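Local atomic coordinates of thermospermine synthase (PDB entry 6BQ6), a protein that probably transfers an aminopropyl group from decarboxylated S-adenosylmethionine to spermidine, giving the tetraamine thermospermine and methylthioadenosine in plant polyamine biosynthesis. Residues N104-G109 with V129-D134; A218-I223 with Y254-G259; C42-S47 with D63-G68; F241-P246 with D265-L270; Q55-A60 with L71-K76. One frame throughout, in Å; residues are numbered along the deposited sequence. Where two conformers were deposited one is given.

Contact 1: residues N104-G109 with V129-D134; sequences NVFIMG and VMCDID
With CG of Phe106 anti to its backbone N (chi1 -173°) and SG of Cys131 likewise anti (chi1 -177°), ring and thiol share one face of two neighbouring parallel strands. The ring reaches diagonally beyond its own partner: CD2 meets Val129 CG1 at 3.9 Å, while CZ presses on Cys131 CB at 3.4 Å. Both approaches are oblique to the ring, and Cys131 SG, 5.1 Å from the Phe106 ring centroid, adds a sulfur-aromatic contact. Glu167 and Leu168 of helix 164-169 pack on the same phenyl ring. An alanine at Phe106 would probably open a gap over Val129 and Cys131 on this face and leave the thiol without its aromatic neighbour. Ile107 and Met130 meet more thinly on the other face, through Ile107 CD1 and Met130 CB.

Underneath, the backbones bond in parallel register, from Val129 N to Val105 O through to Gly109 N on Cys131 O at 2.7 Å. This is the pairing of the first two strands of a Rossmann-like beta-alpha-beta unit, connected by helix 114-120. At the C-terminal ends of the strands Asp132 OD2 comes within 3.4 Å of Gly109 C; Gly109 has backbone angles that would jam a CB against the preceding carbonyl. Asp132 OD1 accepts from Asp134 N at 2.9 Å in an Asx turn. A buried apolar patch thus gives way to a fixed carboxylate, where Asp132 contacts adenosine in another structure of this protein.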
# COMPACT_ATOMS: atom_id res chain seq x y z
N ASN B 104 36.14 3.50 -29.57
CA ASN B 104 35.06 2.70 -30.09
C ASN B 104 34.46 1.89 -28.93
O ASN B 104 35.18 1.09 -28.31
CB ASN B 104 35.58 1.80 -31.18
CG ASN B 104 35.96 2.58 -32.45
OD1 ASN B 104 37.12 3.00 -32.65
ND2 ASN B 104 34.98 2.82 -33.29
N VAL B 105 33.18 2.14 -28.65
CA VAL B 105 32.49 1.46 -27.56
C VAL B 105 31.18 0.81 -27.97
O VAL B 105 30.43 1.33 -28.78
CB VAL B 105 32.20 2.43 -26.40
CG1 VAL B 105 31.30 3.55 -26.86
CG2 VAL B 105 31.53 1.71 -25.24
N PHE B 106 30.93 -0.35 -27.39
CA PHE B 106 29.72 -1.14 -27.63
C PHE B 106 28.92 -1.22 -26.33
O PHE B 106 29.49 -1.55 -25.30
CB PHE B 106 30.14 -2.54 -28.06
CG PHE B 106 29.01 -3.42 -28.50
CD1 PHE B 106 28.36 -4.21 -27.60
CD2 PHE B 106 28.70 -3.55 -29.85
CE1 PHE B 106 27.31 -5.03 -27.99
CE2 PHE B 106 27.68 -4.40 -30.28
CZ PHE B 106 27.00 -5.16 -29.36
N ILE B 107 27.65 -0.86 -26.41
CA ILE B 107 26.75 -0.98 -25.25
C ILE B 107 25.87 -2.23 -25.42
O ILE B 107 25.12 -2.31 -26.40
CB ILE B 107 25.81 0.20 -25.09
CG1 ILE B 107 26.57 1.55 -25.08
CG2 ILE B 107 25.06 0.03 -23.76
CD1 ILE B 107 25.68 2.75 -25.36
N MET B 108 25.92 -3.19 -24.47
CA MET B 108 24.94 -4.23 -24.39
C MET B 108 23.76 -3.71 -23.62
O MET B 108 23.87 -3.50 -22.40
CB MET B 108 25.51 -5.48 -23.70
CG MET B 108 26.88 -5.87 -24.20
SD MET B 108 27.29 -7.52 -23.61
CE MET B 108 27.37 -7.30 -21.84
N GLY B 109 22.65 -3.46 -24.31
CA GLY B 109 21.43 -2.91 -23.70
C GLY B 109 21.45 -1.42 -23.83
O GLY B 109 21.63 -0.87 -24.89
N VAL B 129 28.14 2.08 -30.41
CA VAL B 129 27.09 1.19 -30.84
C VAL B 129 26.23 0.82 -29.67
O VAL B 129 26.78 0.32 -28.69
CB VAL B 129 27.68 -0.11 -31.44
CG1 VAL B 129 26.55 -1.03 -31.91
CG2 VAL B 129 28.60 0.19 -32.58
N MET B 130 24.92 1.04 -29.76
CA MET B 130 23.96 0.71 -28.71
C MET B 130 23.20 -0.48 -29.23
O MET B 130 22.52 -0.35 -30.27
CB MET B 130 22.99 1.84 -28.41
CG MET B 130 21.97 1.54 -27.31
SD MET B 130 20.46 2.55 -27.45
CE MET B 130 21.23 4.13 -27.56
N CYS B 131 23.37 -1.63 -28.57
CA CYS B 131 22.74 -2.86 -28.99
C CYS B 131 21.69 -3.38 -27.98
O CYS B 131 22.04 -3.91 -26.93
CB CYS B 131 23.80 -3.91 -29.31
SG CYS B 131 23.14 -5.48 -29.93
N ASP B 132 20.42 -3.14 -28.30
CA ASP B 132 19.30 -3.39 -27.37
C ASP B 132 18.33 -4.27 -28.09
O ASP B 132 18.15 -4.14 -29.29
CB ASP B 132 18.61 -2.08 -26.93
CG ASP B 132 17.71 -2.24 -25.69
OD1 ASP B 132 16.60 -2.87 -25.74
OD2 ASP B 132 18.12 -1.75 -24.61
N ILE B 133 17.70 -5.17 -27.35
CA ILE B 133 16.82 -6.13 -27.97
C ILE B 133 15.44 -5.55 -28.24
O ILE B 133 14.74 -6.06 -29.08
CB ILE B 133 16.78 -7.42 -27.16
CG1 ILE B 133 16.42 -8.57 -28.08
CG2 ILE B 133 15.87 -7.27 -25.93
CD1 ILE B 133 16.91 -9.92 -27.60
N ASP B 134 15.05 -4.48 -27.55
CA ASP B 134 13.67 -3.98 -27.58
C ASP B 134 13.62 -2.65 -28.24
O ASP B 134 13.82 -1.61 -27.62
CB ASP B 134 13.07 -3.93 -26.16
CG ASP B 134 11.56 -3.72 -26.17
OD1 ASP B 134 10.99 -3.40 -27.24
OD2 ASP B 134 10.93 -3.95 -25.13

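Contact 2: residues A218-I223 with Y254-G259; sequences AGPAGI and YADIWG. With TER (N-(3-amino-propyl)-N-(5-aminopropyl)-1,4-diaminobutane), chain F.
Apolar contacts centre on Trp258, which has Gly219 and Pro220 on one face and the ligand with the rim of Tyr254 on the other. Gly219 C lies 3.5 Å above the ring plane, and Pro220 CD makes a CH-pi contact 4.1 Å from the centroid of the six-membered ring. Opposite, thermospermine C8 lies 3.6 Å from Trp258 CZ2. Tyr254 lays a face against the same polyamine, with CZ 3.5 Å from thermospermine C10. Ala221 CB packs against Ile257 CG2 at 4.0 Å and against the backbone of Gly259, where a CB would be tight.

Hydrogen bonds join strands 212-220 and 256-264 antiparallel. Gly259 N gives to Gly219 O at 2.8 Å, Ala218 N to Gly259 O, and Ala221 N to Ile257 O at 2.8 Å, the last two donors well above the carbonyl planes. Asp256 OD1 accepts from Ile257 N; Asp256 OD2 is hydrogen-bonded to Ser225 OG.

Gln217 OE1, of another pocket residue, takes both Trp258 NE1 and Gly219 N, which should limit rotation of the indole. The steeply inclined faces of Tyr254 and Trp258 form an apolar corner against methylenes on either side of N9, consistent with van der Waals recognition of the polyamine.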
# COMPACT_ATOMS: atom_id res chain seq x y z
N ALA B 218 25.95 -4.14 -11.95
CA ALA B 218 26.08 -5.39 -11.18
C ALA B 218 25.09 -5.50 -10.01
O ALA B 218 25.35 -6.21 -9.05
CB ALA B 218 27.50 -5.56 -10.77
N GLY B 219 23.94 -4.86 -10.15
CA GLY B 219 22.85 -5.00 -9.27
C GLY B 219 22.98 -4.31 -7.97
O GLY B 219 23.88 -3.50 -7.76
N PRO B 220 22.09 -4.67 -7.05
CA PRO B 220 22.18 -4.11 -5.73
C PRO B 220 23.53 -4.38 -5.09
O PRO B 220 24.10 -5.46 -5.20
CB PRO B 220 21.05 -4.80 -4.97
CG PRO B 220 20.08 -5.22 -6.01
CD PRO B 220 20.96 -5.62 -7.16
N ALA B 221 24.02 -3.41 -4.34
CA ALA B 221 25.32 -3.56 -3.66
C ALA B 221 25.27 -3.13 -2.18
O ALA B 221 26.27 -2.72 -1.60
CB ALA B 221 26.40 -2.87 -4.43
N GLY B 222 24.11 -3.31 -1.59
CA GLY B 222 23.94 -3.10 -0.14
C GLY B 222 24.63 -4.13 0.74
O GLY B 222 25.07 -5.19 0.32
N ILE B 223 24.74 -3.76 2.02
CA ILE B 223 25.46 -4.60 3.00
C ILE B 223 24.96 -6.04 2.97
O ILE B 223 25.78 -6.97 3.08
CB ILE B 223 25.39 -3.94 4.40
CG1 ILE B 223 26.05 -4.74 5.51
CG2 ILE B 223 23.95 -3.74 4.83
CD1 ILE B 223 27.47 -5.07 5.23
N TYR B 254 16.53 4.24 -6.22
CA TYR B 254 16.65 2.79 -6.16
C TYR B 254 16.50 2.21 -4.79
O TYR B 254 16.47 0.97 -4.66
CB TYR B 254 18.01 2.39 -6.78
CG TYR B 254 18.22 2.59 -8.27
CD1 TYR B 254 17.28 3.23 -9.10
CD2 TYR B 254 19.41 2.17 -8.87
CE1 TYR B 254 17.51 3.40 -10.45
CE2 TYR B 254 19.65 2.34 -10.22
CZ TYR B 254 18.71 2.95 -11.01
OH TYR B 254 18.96 3.11 -12.34
N ALA B 255 16.46 3.04 -3.73
CA ALA B 255 16.45 2.64 -2.32
C ALA B 255 17.55 1.66 -1.95
O ALA B 255 17.36 0.78 -1.12
CB ALA B 255 15.06 2.07 -1.89
N ASP B 256 18.71 1.78 -2.61
CA ASP B 256 19.82 0.93 -2.29
C ASP B 256 21.07 1.52 -2.86
O ASP B 256 21.03 2.48 -3.66
CB ASP B 256 19.62 -0.48 -2.88
CG ASP B 256 20.29 -1.58 -2.03
OD1 ASP B 256 21.11 -1.27 -1.11
OD2 ASP B 256 20.01 -2.74 -2.33
N ILE B 257 22.15 0.96 -2.37
CA ILE B 257 23.45 1.13 -2.98
C ILE B 257 23.35 0.26 -4.26
O ILE B 257 22.84 -0.86 -4.22
CB ILE B 257 24.56 0.63 -2.06
CG1 ILE B 257 24.57 1.39 -0.74
CG2 ILE B 257 25.90 0.76 -2.73
CD1 ILE B 257 24.82 2.86 -0.89
N TRP B 258 23.85 0.76 -5.37
CA TRP B 258 23.97 0.01 -6.59
C TRP B 258 25.45 -0.27 -6.93
O TRP B 258 26.35 0.51 -6.56
CB TRP B 258 23.32 0.79 -7.74
CG TRP B 258 22.73 -0.12 -8.72
CD1 TRP B 258 23.25 -0.53 -9.95
CD2 TRP B 258 21.55 -0.88 -8.52
NE1 TRP B 258 22.41 -1.46 -10.51
CE2 TRP B 258 21.38 -1.72 -9.65
CE3 TRP B 258 20.62 -0.96 -7.48
CZ2 TRP B 258 20.27 -2.57 -9.77
CZ3 TRP B 258 19.56 -1.87 -7.59
CH2 TRP B 258 19.41 -2.64 -8.70
N GLY B 259 25.69 -1.33 -7.70
CA GLY B 259 27.04 -1.71 -8.01
C GLY B 259 27.36 -1.79 -9.49
O GLY B 259 26.47 -1.96 -10.33
N1 TER F . 17.31 -2.66 -19.69
C2 TER F . 18.14 -1.49 -19.52
C3 TER F . 19.13 -1.71 -18.38
C4 TER F . 18.48 -1.76 -17.02
N5 TER F . 19.48 -1.71 -15.98
C6 TER F . 19.38 -0.72 -14.93
C7 TER F . 19.87 -1.27 -13.60
C8 TER F . 19.25 -0.46 -12.47
N9 TER F . 17.97 -0.97 -12.06
C10 TER F . 17.26 -0.28 -11.01
C11 TER F . 16.35 -1.14 -10.18
C12 TER F . 15.96 -0.34 -8.93
C13 TER F . 14.78 -0.94 -8.18
N14 TER F . 14.85 -2.39 -8.14

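Contact 3: residues C42-S47 with D63-G68; sequences CFALNS and DTKPFG
A classic beta bulge joins 42-47 to 63-68 within the N-terminal tetramerisation region: Asn46 and Ser47 both face Asp63. Asp63 O is gripped by two N-H groups, Asn46 N at 2.8 Å and Ser47 N at 3.2 Å, the second in the carbonyl plane on a lone pair. Asp63 N returns a bond to Ser47 O.

The amide of Asn46 bridges two charges. Its OD1 takes Lys65 NZ at 2.8 Å, and its ND2 makes a weak bond of 3.3 Å to Asp63 OD1, with amide and carboxylate planes 68° apart. The turn at chi4 of the otherwise extended lysine (-83°) sets NZ against the amide oxygen, while CD of Lys65 lies on Ala44 CB.

The bulge stands where the chain turns a corner, strand 39-45 passing into 47-53, and the chain from Lys65 to Phe67 packs mainly on strand 39-45 just before that corner. Its backbone is fastened by Lys65 N to Ala44 O at 2.8 Å and shaped by an ST motif, in which Thr64 OG1 accepts from Phe67 N and gives to Gly68 O.

The edge of Phe67 points at the face of Phe43, planes at 71°, with Phe67 CE2 3.3 Å from Phe43 CE1. Thr64 CG2 sits at the rim of the Phe43 ring and Pro66 CG touches Phe43 CB at 3.7 Å. Cys42 and Phe43 pair with a strand of the second subunit, continuing the sheet across the interface.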
# COMPACT_ATOMS: atom_id res chain seq x y z
N CYS B 42 7.50 3.77 -2.08
CA CYS B 42 6.38 4.43 -2.75
C CYS B 42 6.64 5.92 -2.98
O CYS B 42 7.12 6.61 -2.10
CB CYS B 42 5.10 4.27 -1.97
SG CYS B 42 4.90 2.55 -1.36
N PHE B 43 6.39 6.37 -4.21
CA PHE B 43 6.60 7.76 -4.60
C PHE B 43 5.26 8.40 -4.89
O PHE B 43 4.46 7.86 -5.65
CB PHE B 43 7.41 7.86 -5.91
CG PHE B 43 8.64 7.07 -5.96
CD1 PHE B 43 9.32 6.68 -4.82
CD2 PHE B 43 9.20 6.78 -7.21
CE1 PHE B 43 10.50 5.98 -4.94
CE2 PHE B 43 10.37 6.07 -7.30
CZ PHE B 43 11.02 5.67 -6.18
N ALA B 44 5.02 9.60 -4.36
CA ALA B 44 3.79 10.30 -4.70
C ALA B 44 3.88 10.69 -6.19
O ALA B 44 4.97 10.99 -6.70
CB ALA B 44 3.60 11.52 -3.87
N LEU B 45 2.74 10.63 -6.85
CA LEU B 45 2.62 10.79 -8.28
C LEU B 45 1.93 12.10 -8.66
O LEU B 45 0.84 12.40 -8.15
CB LEU B 45 1.77 9.68 -8.83
CG LEU B 45 2.28 8.35 -9.29
CD1 LEU B 45 1.12 7.48 -9.73
CD2 LEU B 45 3.18 8.57 -10.47
N ASN B 46 2.52 12.82 -9.60
CA ASN B 46 1.85 13.95 -10.28
C ASN B 46 1.00 13.41 -11.44
O ASN B 46 -0.18 13.75 -11.60
CB ASN B 46 2.87 14.94 -10.84
CG ASN B 46 3.57 15.77 -9.77
OD1 ASN B 46 2.93 16.27 -8.86
ND2 ASN B 46 4.88 15.98 -9.93
N SER B 47 1.59 12.59 -12.29
CA SER B 47 0.83 12.06 -13.41
C SER B 47 1.44 10.81 -13.97
O SER B 47 2.57 10.43 -13.60
CB SER B 47 0.60 13.12 -14.49
OG SER B 47 1.75 13.36 -15.19
N ASP B 63 5.37 10.85 -13.81
CA ASP B 63 5.87 12.08 -13.31
C ASP B 63 5.69 11.98 -11.78
O ASP B 63 4.60 12.00 -11.30
CB ASP B 63 5.12 13.26 -13.87
CG ASP B 63 5.58 14.58 -13.30
OD1 ASP B 63 6.51 14.60 -12.46
OD2 ASP B 63 4.98 15.62 -13.68
N THR B 64 6.79 11.79 -11.08
CA THR B 64 6.77 11.58 -9.63
C THR B 64 7.20 12.83 -8.92
O THR B 64 8.02 13.57 -9.42
CB THR B 64 7.68 10.41 -9.20
OG1 THR B 64 9.06 10.80 -9.21
CG2 THR B 64 7.52 9.23 -10.15
N LYS B 65 6.69 13.01 -7.72
CA LYS B 65 7.02 14.19 -6.94
C LYS B 65 8.44 14.13 -6.43
O LYS B 65 9.20 15.08 -6.64
CB LYS B 65 6.01 14.40 -5.83
CG LYS B 65 4.60 14.70 -6.34
CD LYS B 65 3.68 15.10 -5.19
CE LYS B 65 2.22 15.18 -5.59
NZ LYS B 65 1.95 16.51 -6.21
N PRO B 66 8.84 13.01 -5.77
CA PRO B 66 10.19 13.06 -5.21
C PRO B 66 11.34 13.00 -6.25
O PRO B 66 12.39 13.67 -6.08
CB PRO B 66 10.21 11.87 -4.26
CG PRO B 66 9.17 10.94 -4.77
CD PRO B 66 8.09 11.83 -5.33
N PHE B 67 11.15 12.28 -7.33
CA PHE B 67 12.24 11.97 -8.23
C PHE B 67 12.04 12.45 -9.67
O PHE B 67 12.83 12.10 -10.53
CB PHE B 67 12.54 10.48 -8.17
CG PHE B 67 12.92 10.01 -6.80
CD1 PHE B 67 13.99 10.56 -6.15
CD2 PHE B 67 12.16 9.04 -6.12
CE1 PHE B 67 14.37 10.15 -4.88
CE2 PHE B 67 12.53 8.64 -4.84
CZ PHE B 67 13.63 9.19 -4.23
N GLY B 68 11.02 13.25 -9.92
CA GLY B 68 10.70 13.64 -11.31
C GLY B 68 10.21 12.50 -12.18
O GLY B 68 9.61 11.49 -11.72

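Contact 4: residues F241-P246 with D265-L270; sequences FKYVVP and DSPLDL
The Tyr243 ring lies between two aliphatic groups. Pro267 CA sits over one face, 3.8 Å from the Tyr243 ring centroid, in a CH-pi contact; on the opposite face is CG of the preceding Lys242. At the edge, Asp265 O lies near the plane, 3.5 Å from Tyr243 CE2, and Ser266 O approaches CD2 obliquely at 3.2 Å. Pro267 runs beside the tyrosine, its CG 3.8 Å from Tyr243 CZ.

Asp265 binds at the other end: OD1 accepts Lys242 N at 3.0 Å, nearly along its C-O axis, and OD2 has a salt bridge to Lys205. The Asp265 and Phe241 side chains cross at about a right angle, ring and carboxylate planes 50° apart. Further along, Leu268 CB packs on Val245 CG2 at 3.9 Å, and its CD1 reaches Tyr243 CB.

This is surface packing at the margin of the mixed sheet: the loop between strand 256-264 and helix 272-282 wraps along strand 243-251, outermost in this chain's Rossmann-like sheet.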
# COMPACT_ATOMS: atom_id res chain seq x y z
N PHE B 241 39.09 -12.22 -16.24
CA PHE B 241 40.00 -11.09 -16.41
C PHE B 241 40.95 -10.98 -15.23
O PHE B 241 40.58 -11.34 -14.10
CB PHE B 241 39.19 -9.77 -16.45
CG PHE B 241 38.34 -9.61 -17.67
CD1 PHE B 241 38.87 -9.07 -18.82
CD2 PHE B 241 37.01 -9.99 -17.67
CE1 PHE B 241 38.09 -8.93 -19.96
CE2 PHE B 241 36.23 -9.83 -18.77
CZ PHE B 241 36.76 -9.30 -19.93
N LYS B 242 42.14 -10.43 -15.48
CA LYS B 242 43.15 -10.30 -14.44
C LYS B 242 42.83 -9.28 -13.40
O LYS B 242 43.01 -9.56 -12.22
CB LYS B 242 44.50 -9.96 -15.03
CG LYS B 242 45.58 -9.96 -13.96
CD LYS B 242 46.97 -10.18 -14.45
CE LYS B 242 47.92 -10.19 -13.27
NZ LYS B 242 47.75 -11.39 -12.39
N TYR B 243 42.35 -8.12 -13.84
CA TYR B 243 42.08 -7.00 -12.95
C TYR B 243 40.57 -6.76 -12.91
O TYR B 243 39.94 -6.57 -13.96
CB TYR B 243 42.80 -5.78 -13.46
CG TYR B 243 44.28 -5.98 -13.60
CD1 TYR B 243 45.10 -6.00 -12.49
CD2 TYR B 243 44.86 -6.16 -14.85
CE1 TYR B 243 46.48 -6.20 -12.63
CE2 TYR B 243 46.21 -6.36 -15.00
CZ TYR B 243 47.01 -6.38 -13.91
OH TYR B 243 48.38 -6.58 -14.17
N VAL B 244 39.98 -6.83 -11.71
CA VAL B 244 38.53 -6.70 -11.57
C VAL B 244 38.30 -5.78 -10.42
O VAL B 244 38.83 -6.03 -9.34
CB VAL B 244 37.85 -8.08 -11.39
CG1 VAL B 244 36.34 -7.93 -11.29
CG2 VAL B 244 38.20 -8.99 -12.55
N VAL B 245 37.60 -4.68 -10.66
CA VAL B 245 37.38 -3.61 -9.68
C VAL B 245 35.89 -3.38 -9.48
O VAL B 245 35.27 -2.77 -10.31
CB VAL B 245 38.11 -2.30 -10.09
CG1 VAL B 245 37.81 -1.16 -9.12
CG2 VAL B 245 39.61 -2.48 -10.25
N PRO B 246 35.32 -3.87 -8.36
CA PRO B 246 33.93 -3.65 -8.04
C PRO B 246 33.81 -2.31 -7.33
O PRO B 246 34.74 -1.89 -6.60
CB PRO B 246 33.59 -4.81 -7.09
CG PRO B 246 34.87 -5.09 -6.40
CD PRO B 246 35.97 -4.80 -7.40
N ASP B 265 42.28 -6.87 -18.78
CA ASP B 265 43.57 -7.55 -18.68
C ASP B 265 44.75 -6.59 -18.56
O ASP B 265 45.90 -7.04 -18.41
CB ASP B 265 43.69 -8.53 -19.85
CG ASP B 265 42.92 -9.84 -19.60
OD1 ASP B 265 42.65 -10.21 -18.43
OD2 ASP B 265 42.64 -10.56 -20.58
N SER B 266 44.49 -5.29 -18.61
CA SER B 266 45.45 -4.29 -18.30
C SER B 266 45.08 -3.66 -16.96
O SER B 266 43.90 -3.65 -16.56
CB SER B 266 45.51 -3.23 -19.37
OG SER B 266 45.95 -3.88 -20.55
N PRO B 267 46.07 -3.12 -16.26
CA PRO B 267 45.78 -2.62 -14.89
C PRO B 267 44.72 -1.52 -14.81
O PRO B 267 44.52 -0.76 -15.75
CB PRO B 267 47.14 -2.08 -14.42
CG PRO B 267 48.11 -2.92 -15.16
CD PRO B 267 47.51 -3.04 -16.54
N LEU B 268 44.05 -1.48 -13.65
CA LEU B 268 43.00 -0.49 -13.38
C LEU B 268 43.33 0.18 -12.04
O LEU B 268 42.73 -0.13 -11.02
CB LEU B 268 41.65 -1.17 -13.32
CG LEU B 268 41.14 -1.87 -14.57
CD1 LEU B 268 40.05 -2.87 -14.19
CD2 LEU B 268 40.61 -0.83 -15.54
N ASP B 269 44.26 1.11 -12.07
CA ASP B 269 44.85 1.63 -10.84
C ASP B 269 45.28 3.04 -11.14
O ASP B 269 46.37 3.28 -11.63
CB ASP B 269 46.05 0.78 -10.40
CG ASP B 269 47.25 0.85 -11.38
OD1 ASP B 269 47.02 1.06 -12.61
OD2 ASP B 269 48.42 0.73 -10.93
N LEU B 270 44.37 3.95 -10.97
CA LEU B 270 44.64 5.35 -11.12
C LEU B 270 44.27 6.04 -9.85
O LEU B 270 43.32 5.67 -9.14
CB LEU B 270 43.86 5.92 -12.28
CG LEU B 270 44.35 5.48 -13.65
CD1 LEU B 270 43.45 6.13 -14.67
CD2 LEU B 270 45.80 5.87 -13.89

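Contact 5: residues Q55-A60 with L71-K76; sequences QYQDIA and LVLDGK
Leu73 and Ile59 form the close apolar part of this hairpin, side by side and pointing the same way, with Leu73 CD2 3.9 Å from Ile59 CG1. Leu71 CD1 lies near Ile59 CG2, and Phe140 of helix 135-144 packs on Ile59 and Leu71. The other methyl of Leu73, CD1, rests 3.6 Å from Gln57 OE1. An alanine in place of Leu73 would probably open a gap beside Ile59 and leave the Gln57 amide freer to shift. On the reverse face Ala60 and Val72 meet CB to CB at 4.3 Å, between reciprocal backbone bonds, Val72 N to Ala60 O and Ala60 N to Val72 O.

The exposed end is polar. Asp74 is the second residue of a type I' turn from Leu73 to Lys76 and folds its carboxylate back: OD1 accepts Asp58 N at 2.9 Å, the donor standing 61° out of the carboxylate plane, and OD2 comes to 3.1 Å from Gln57 CB. Asp74 N bonds in turn to Asp58 O. The Asp58 carboxylate is close too, its OD2 4.3 Å from Asp74 OD1, an approach of like charges that the Asp58 N-H on Asp74 OD1 would probably offset in part.

Gln57 NE2 is hydrogen-bonded to Asp134 OD2. Packed by Leu73 and so bonded, the side chain of Gln57, a residue that contacts adenosine in another structure of this protein, probably has a restricted orientation.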
# COMPACT_ATOMS: atom_id res chain seq x y z
N GLN B 55 6.30 -7.06 -26.63
CA GLN B 55 6.15 -8.43 -26.09
C GLN B 55 7.22 -8.77 -25.07
O GLN B 55 7.04 -9.71 -24.29
CB GLN B 55 5.95 -9.57 -27.15
CG GLN B 55 7.06 -9.90 -28.11
CD GLN B 55 8.13 -10.81 -27.51
OE1 GLN B 55 7.89 -11.97 -27.16
NE2 GLN B 55 9.32 -10.29 -27.42
N TYR B 56 8.30 -7.98 -25.03
CA TYR B 56 9.30 -8.12 -23.98
C TYR B 56 8.85 -7.54 -22.65
O TYR B 56 9.18 -8.12 -21.60
CB TYR B 56 10.62 -7.45 -24.34
CG TYR B 56 11.30 -8.13 -25.46
CD1 TYR B 56 11.95 -9.36 -25.25
CD2 TYR B 56 11.32 -7.57 -26.72
CE1 TYR B 56 12.57 -10.00 -26.30
CE2 TYR B 56 11.95 -8.20 -27.77
CZ TYR B 56 12.55 -9.43 -27.55
OH TYR B 56 13.16 -10.08 -28.60
N GLN B 57 8.19 -6.39 -22.65
CA GLN B 57 7.97 -5.68 -21.37
C GLN B 57 7.03 -4.49 -21.51
O GLN B 57 6.96 -3.90 -22.57
CB GLN B 57 9.31 -5.20 -20.79
CG GLN B 57 10.03 -4.21 -21.69
CD GLN B 57 11.54 -4.21 -21.51
OE1 GLN B 57 12.04 -4.35 -20.40
NE2 GLN B 57 12.27 -4.03 -22.60
N ASP B 58 6.28 -4.19 -20.44
CA ASP B 58 5.48 -2.98 -20.33
C ASP B 58 6.40 -1.81 -20.04
O ASP B 58 7.43 -1.97 -19.43
CB ASP B 58 4.45 -3.07 -19.20
CG ASP B 58 3.35 -4.12 -19.47
OD1 ASP B 58 3.23 -4.64 -20.61
OD2 ASP B 58 2.63 -4.44 -18.50
N ILE B 59 5.99 -0.64 -20.51
CA ILE B 59 6.78 0.56 -20.47
C ILE B 59 5.89 1.65 -19.92
O ILE B 59 4.77 1.77 -20.35
CB ILE B 59 7.22 0.96 -21.91
CG1 ILE B 59 7.94 -0.22 -22.56
CG2 ILE B 59 8.08 2.21 -21.83
CD1 ILE B 59 8.00 -0.22 -24.07
N ALA B 60 6.38 2.43 -18.95
CA ALA B 60 5.60 3.52 -18.34
C ALA B 60 6.55 4.67 -18.02
O ALA B 60 7.70 4.43 -17.66
CB ALA B 60 4.90 3.04 -17.07
N LEU B 71 11.16 6.31 -15.54
CA LEU B 71 10.94 5.29 -16.54
C LEU B 71 10.82 3.98 -15.79
O LEU B 71 11.73 3.60 -15.03
CB LEU B 71 12.07 5.27 -17.54
CG LEU B 71 11.98 4.19 -18.62
CD1 LEU B 71 10.82 4.46 -19.59
CD2 LEU B 71 13.30 4.04 -19.37
N VAL B 72 9.73 3.27 -16.02
CA VAL B 72 9.45 1.97 -15.40
C VAL B 72 9.24 0.91 -16.45
O VAL B 72 8.45 1.12 -17.36
CB VAL B 72 8.19 2.13 -14.51
CG1 VAL B 72 7.80 0.84 -13.78
CG2 VAL B 72 8.45 3.25 -13.52
N LEU B 73 9.96 -0.21 -16.32
CA LEU B 73 9.85 -1.31 -17.26
C LEU B 73 9.39 -2.54 -16.50
O LEU B 73 10.04 -2.93 -15.53
CB LEU B 73 11.15 -1.62 -17.97
CG LEU B 73 11.73 -0.52 -18.85
CD1 LEU B 73 13.01 -0.99 -19.52
CD2 LEU B 73 10.75 0.03 -19.89
N ASP B 74 8.25 -3.08 -16.91
CA ASP B 74 7.61 -4.23 -16.23
C ASP B 74 7.48 -3.98 -14.72
O ASP B 74 7.83 -4.83 -13.91
CB ASP B 74 8.36 -5.53 -16.56
CG ASP B 74 7.82 -6.24 -17.84
OD1 ASP B 74 6.64 -6.04 -18.26
OD2 ASP B 74 8.58 -7.03 -18.39
N GLY B 75 7.03 -2.78 -14.39
CA GLY B 75 6.85 -2.34 -13.01
C GLY B 75 8.09 -2.16 -12.17
O GLY B 75 7.98 -2.02 -10.93
N LYS B 76 9.26 -2.16 -12.80
CA LYS B 76 10.51 -1.94 -12.11
C LYS B 76 11.10 -0.64 -12.61
O LYS B 76 11.32 -0.45 -13.79
CB LYS B 76 11.45 -3.11 -12.35
CG LYS B 76 10.82 -4.47 -12.04
CD LYS B 76 11.74 -5.37 -11.22
CE LYS B 76 12.93 -5.87 -12.03
NZ LYS B 76 14.05 -6.26 -11.12

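How the contacts relate
Contacts 1, 2 and 4 share the mixed Rossmann-like sheet, whereas contacts 3 and 5 lie in the tetramerisation region and share strand 58-64; their centres are about 17 Å apart. The two regions meet where contact 5 touches contact 1: Gln57 NE2 is 2.9 Å from Asp134 OD2. Gln57 and Asp132, which contact adenosine in another structure of this protein, are about 5 Å apart between side chains. Thermospermine runs between contacts 1 and 2, whose centres lie about 23 Å apart. Trp258 is about 8 Å from Asp181, the predicted proton acceptor, and Ile107 about 4 Å, again between side chains. Contacts 2 and 3 both touch the second subunit; contact 4 is remote from the sites.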